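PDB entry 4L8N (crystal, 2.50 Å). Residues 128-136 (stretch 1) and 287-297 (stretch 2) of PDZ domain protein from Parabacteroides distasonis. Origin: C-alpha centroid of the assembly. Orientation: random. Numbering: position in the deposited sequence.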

# COMPACT_ATOMS: atom_id res chain seq x y z
N VAL A 128 1.92 -9.26 -10.69
CA VAL A 128 2.34 -8.70 -9.42
C VAL A 128 1.12 -8.65 -8.50
O VAL A 128 0.03 -8.28 -8.96
CB VAL A 128 3.04 -7.31 -9.57
CG1 VAL A 128 3.68 -6.89 -8.26
CG2 VAL A 128 4.10 -7.33 -10.67
N CYS A 129 1.30 -9.05 -7.21
CA CYS A 129 0.21 -9.06 -6.23
C CYS A 129 0.40 -7.99 -5.16
O CYS A 129 1.52 -7.73 -4.71
CB CYS A 129 0.05 -10.43 -5.60
SG CYS A 129 -0.52 -11.70 -6.74
N PRO A 130 -0.72 -7.36 -4.73
CA PRO A 130 -0.61 -6.30 -3.72
C PRO A 130 -0.60 -6.92 -2.33
O PRO A 130 -1.56 -6.80 -1.57
CB PRO A 130 -1.83 -5.42 -4.01
CG PRO A 130 -2.84 -6.37 -4.55
CD PRO A 130 -2.13 -7.58 -5.11
N PHE A 131 0.48 -7.64 -2.05
CA PHE A 131 0.65 -8.30 -0.76
C PHE A 131 1.67 -7.55 0.07
O PHE A 131 2.78 -7.34 -0.39
CB PHE A 131 1.11 -9.77 -0.94
CG PHE A 131 0.22 -10.72 -1.71
CD1 PHE A 131 -1.15 -10.47 -1.85
CD2 PHE A 131 0.74 -11.89 -2.27
CE1 PHE A 131 -1.97 -11.36 -2.56
CE2 PHE A 131 -0.09 -12.78 -2.96
CZ PHE A 131 -1.44 -12.51 -3.11
N LYS A 132 1.30 -7.18 1.30
CA LYS A 132 2.25 -6.61 2.23
C LYS A 132 2.65 -7.78 3.16
O LYS A 132 1.79 -8.34 3.85
CB LYS A 132 1.68 -5.38 2.99
CG LYS A 132 2.55 -4.85 4.15
CD LYS A 132 3.74 -3.99 3.66
CE LYS A 132 4.74 -3.76 4.77
NZ LYS A 132 5.72 -4.89 4.93
N THR A 133 3.94 -8.19 3.10
CA THR A 133 4.46 -9.31 3.90
C THR A 133 5.47 -8.75 4.85
O THR A 133 6.47 -8.15 4.44
CB THR A 133 5.01 -10.46 3.00
OG1 THR A 133 4.05 -10.68 1.97
CG2 THR A 133 5.17 -11.77 3.76
N THR A 134 5.16 -8.90 6.15
CA THR A 134 5.92 -8.37 7.28
C THR A 134 6.28 -9.49 8.22
O THR A 134 5.43 -10.31 8.58
CB THR A 134 5.08 -7.33 8.03
OG1 THR A 134 4.37 -6.50 7.10
CG2 THR A 134 5.93 -6.48 8.97
N VAL A 135 7.54 -9.52 8.62
CA VAL A 135 8.05 -10.52 9.54
C VAL A 135 8.65 -9.83 10.76
O VAL A 135 8.98 -8.63 10.70
CB VAL A 135 9.06 -11.52 8.88
CG1 VAL A 135 8.44 -12.17 7.64
CG2 VAL A 135 10.39 -10.85 8.54
N THR A 136 8.82 -10.60 11.86
CA THR A 136 9.45 -10.18 13.12
C THR A 136 10.89 -9.70 12.83
O THR A 136 11.54 -10.17 11.90
CB THR A 136 9.39 -11.32 14.18
OG1 THR A 136 9.98 -10.87 15.39
CG2 THR A 136 10.08 -12.63 13.71
N MSE A 287 3.38 -18.65 -0.47
CA MSE A 287 4.64 -19.02 -1.15
C MSE A 287 5.82 -18.30 -0.48
O MSE A 287 6.97 -18.72 -0.63
CB MSE A 287 4.58 -18.71 -2.64
CG MSE A 287 4.05 -19.88 -3.45
SE MSE A 287 3.87 -19.54 -5.36
CE MSE A 287 5.65 -19.49 -5.75
N GLN A 288 5.52 -17.22 0.30
CA GLN A 288 6.56 -16.50 1.02
C GLN A 288 6.69 -16.98 2.46
O GLN A 288 7.46 -16.39 3.21
CB GLN A 288 6.40 -14.99 0.93
CG GLN A 288 6.79 -14.49 -0.46
CD GLN A 288 7.26 -13.09 -0.43
OE1 GLN A 288 8.45 -12.81 -0.63
NE2 GLN A 288 6.34 -12.18 -0.14
N TYR A 289 6.01 -18.09 2.84
CA TYR A 289 6.22 -18.71 4.15
C TYR A 289 6.92 -20.07 3.94
O TYR A 289 6.34 -20.92 3.26
CB TYR A 289 4.93 -18.87 4.99
CG TYR A 289 5.29 -19.24 6.42
CD1 TYR A 289 5.77 -18.28 7.31
CD2 TYR A 289 5.34 -20.58 6.82
CE1 TYR A 289 6.21 -18.63 8.59
CE2 TYR A 289 5.78 -20.94 8.10
CZ TYR A 289 6.21 -19.96 8.98
OH TYR A 289 6.65 -20.29 10.25
N PRO A 290 8.15 -20.31 4.46
CA PRO A 290 8.97 -19.48 5.35
C PRO A 290 9.97 -18.54 4.65
O PRO A 290 10.66 -17.78 5.34
CB PRO A 290 9.74 -20.53 6.15
CG PRO A 290 9.93 -21.65 5.19
CD PRO A 290 8.78 -21.63 4.24
N TYR A 291 10.06 -18.58 3.32
CA TYR A 291 11.04 -17.77 2.61
C TYR A 291 10.41 -16.51 2.02
O TYR A 291 9.80 -16.55 0.96
CB TYR A 291 11.75 -18.62 1.55
CG TYR A 291 12.89 -17.91 0.84
CD1 TYR A 291 13.92 -17.31 1.56
CD2 TYR A 291 12.96 -17.89 -0.55
CE1 TYR A 291 14.97 -16.67 0.92
CE2 TYR A 291 14.02 -17.26 -1.20
CZ TYR A 291 15.02 -16.65 -0.47
OH TYR A 291 16.07 -16.05 -1.13
N THR A 292 10.59 -15.38 2.73
CA THR A 292 10.12 -14.04 2.38
C THR A 292 11.28 -13.22 1.82
O THR A 292 12.26 -12.97 2.52
CB THR A 292 9.50 -13.36 3.63
OG1 THR A 292 8.40 -14.12 4.12
CG2 THR A 292 9.03 -11.94 3.36
N LYS A 293 11.16 -12.78 0.54
CA LYS A 293 12.16 -11.90 -0.04
C LYS A 293 11.52 -10.57 -0.54
O LYS A 293 12.24 -9.58 -0.67
CB LYS A 293 13.07 -12.57 -1.08
CG LYS A 293 12.44 -13.23 -2.29
CD LYS A 293 13.55 -13.57 -3.30
CE LYS A 293 13.10 -14.50 -4.40
NZ LYS A 293 14.00 -14.45 -5.59
N TYR A 294 10.19 -10.50 -0.72
CA TYR A 294 9.46 -9.28 -1.14
C TYR A 294 8.50 -8.81 -0.06
O TYR A 294 7.56 -9.52 0.27
CB TYR A 294 8.69 -9.50 -2.45
CG TYR A 294 9.62 -9.82 -3.59
CD1 TYR A 294 10.37 -8.81 -4.19
CD2 TYR A 294 9.83 -11.13 -4.00
CE1 TYR A 294 11.29 -9.10 -5.20
CE2 TYR A 294 10.74 -11.43 -5.01
CZ TYR A 294 11.46 -10.41 -5.61
OH TYR A 294 12.36 -10.68 -6.61
N GLY A 295 8.73 -7.61 0.45
CA GLY A 295 7.88 -7.05 1.48
C GLY A 295 6.62 -6.36 1.02
O GLY A 295 5.63 -6.34 1.76
N ARG A 296 6.62 -5.77 -0.19
CA ARG A 296 5.45 -4.98 -0.59
C ARG A 296 4.71 -5.39 -1.87
O ARG A 296 3.48 -5.30 -1.86
CB ARG A 296 5.81 -3.48 -0.69
CG ARG A 296 4.78 -2.61 0.02
CD ARG A 296 5.15 -1.15 0.07
NE ARG A 296 5.13 -0.52 -1.25
CZ ARG A 296 4.06 0.05 -1.81
NH1 ARG A 296 2.90 0.06 -1.17
NH2 ARG A 296 4.15 0.60 -3.01
N ASN A 297 5.38 -5.73 -2.97
CA ASN A 297 4.61 -6.08 -4.19
C ASN A 297 5.25 -7.30 -4.75
O ASN A 297 6.39 -7.19 -5.24
CB ASN A 297 4.59 -4.92 -5.22
CG ASN A 297 3.86 -3.66 -4.80
OD1 ASN A 297 4.46 -2.59 -4.68
ND2 ASN A 297 2.55 -3.74 -4.60
O HOH W 1 5.01 -9.15 0.12
O HOH W 2 3.63 -13.25 0.50

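The strangest feature of this contact is a pair of carbonyl oxygens that nearly touch: Phe131 O and Arg296 O lie 2.6 Å apart. Both are acceptors, so neither can offer a hydrogen and the approach should be repulsive. As deposited, it is a close encounter without a hydrogen bond.

The strand edge is held chiefly two residues farther on, at Thr133. Thr133 N donates to Gly295 O at 2.8 Å with an N-H...acceptor angle of 161°, the one strong direct hydrogen bond between the stretches. The same oxygen has two further, weaker approaches from Lys132: Lys132 CA approaches Gly295 O at 3.4 Å in a CA-H...O contact, and Lys132 NZ adds a weak hydrogen bond to Gly295 O at 3.5 Å. A long, flexible lysine suits this position because its chain can curl back, with chi2 and chi4 both p, and bring the ammonium group to the partner carbonyl while also donating to Thr134 OG1, 3.0 Å from Lys132 NZ. Two further CA-H...O contacts, Asn297 CA to Cys129 O and Gly295 CA to Thr133 O, both 3.5 Å, lend the backbones modest support. Glycine is not demanded by crowding at 295, since an ideal CB would find room.

Thr133 is buried, points toward the other stretch and has the largest covered area of any residue here. Threonine serves such a site well because it carries both a methyl and a hydroxyl. Its CG2 packs 3.9 Å from Thr292 CG2, while its OG1 is linked to two waters, at 2.6 Å from water 1 and 3.0 Å from water 2. Water 1 also donates to Phe131 O at 2.9 Å and to Tyr294 O at 2.6 Å, joining the two backbones; water 2 accepts from Gln288 NE2 at 3.0 Å.

Gln288 suits its buried place because its amide both gives and takes. Gln288 OE1 accepts from Tyr294 N at 2.9 Å and Lys293 N at 3.0 Å, and Gln288 NE2 donates to Tyr294 O at 3.0 Å. These bonds tie together a segment that has no regular helix or strand. Thr292 OG1 adds another, donating to Gln288 O at 2.6 Å.

Side-chain packing completes the contact near its ends. Val128 CG1 meets Asn297 CB at 3.7 Å, and Val135 CG1 lies beside the Thr292 hydroxyl, OG1, at 4.0 Å; both valines point toward the partner, presenting compact branched surfaces that need no polar partner.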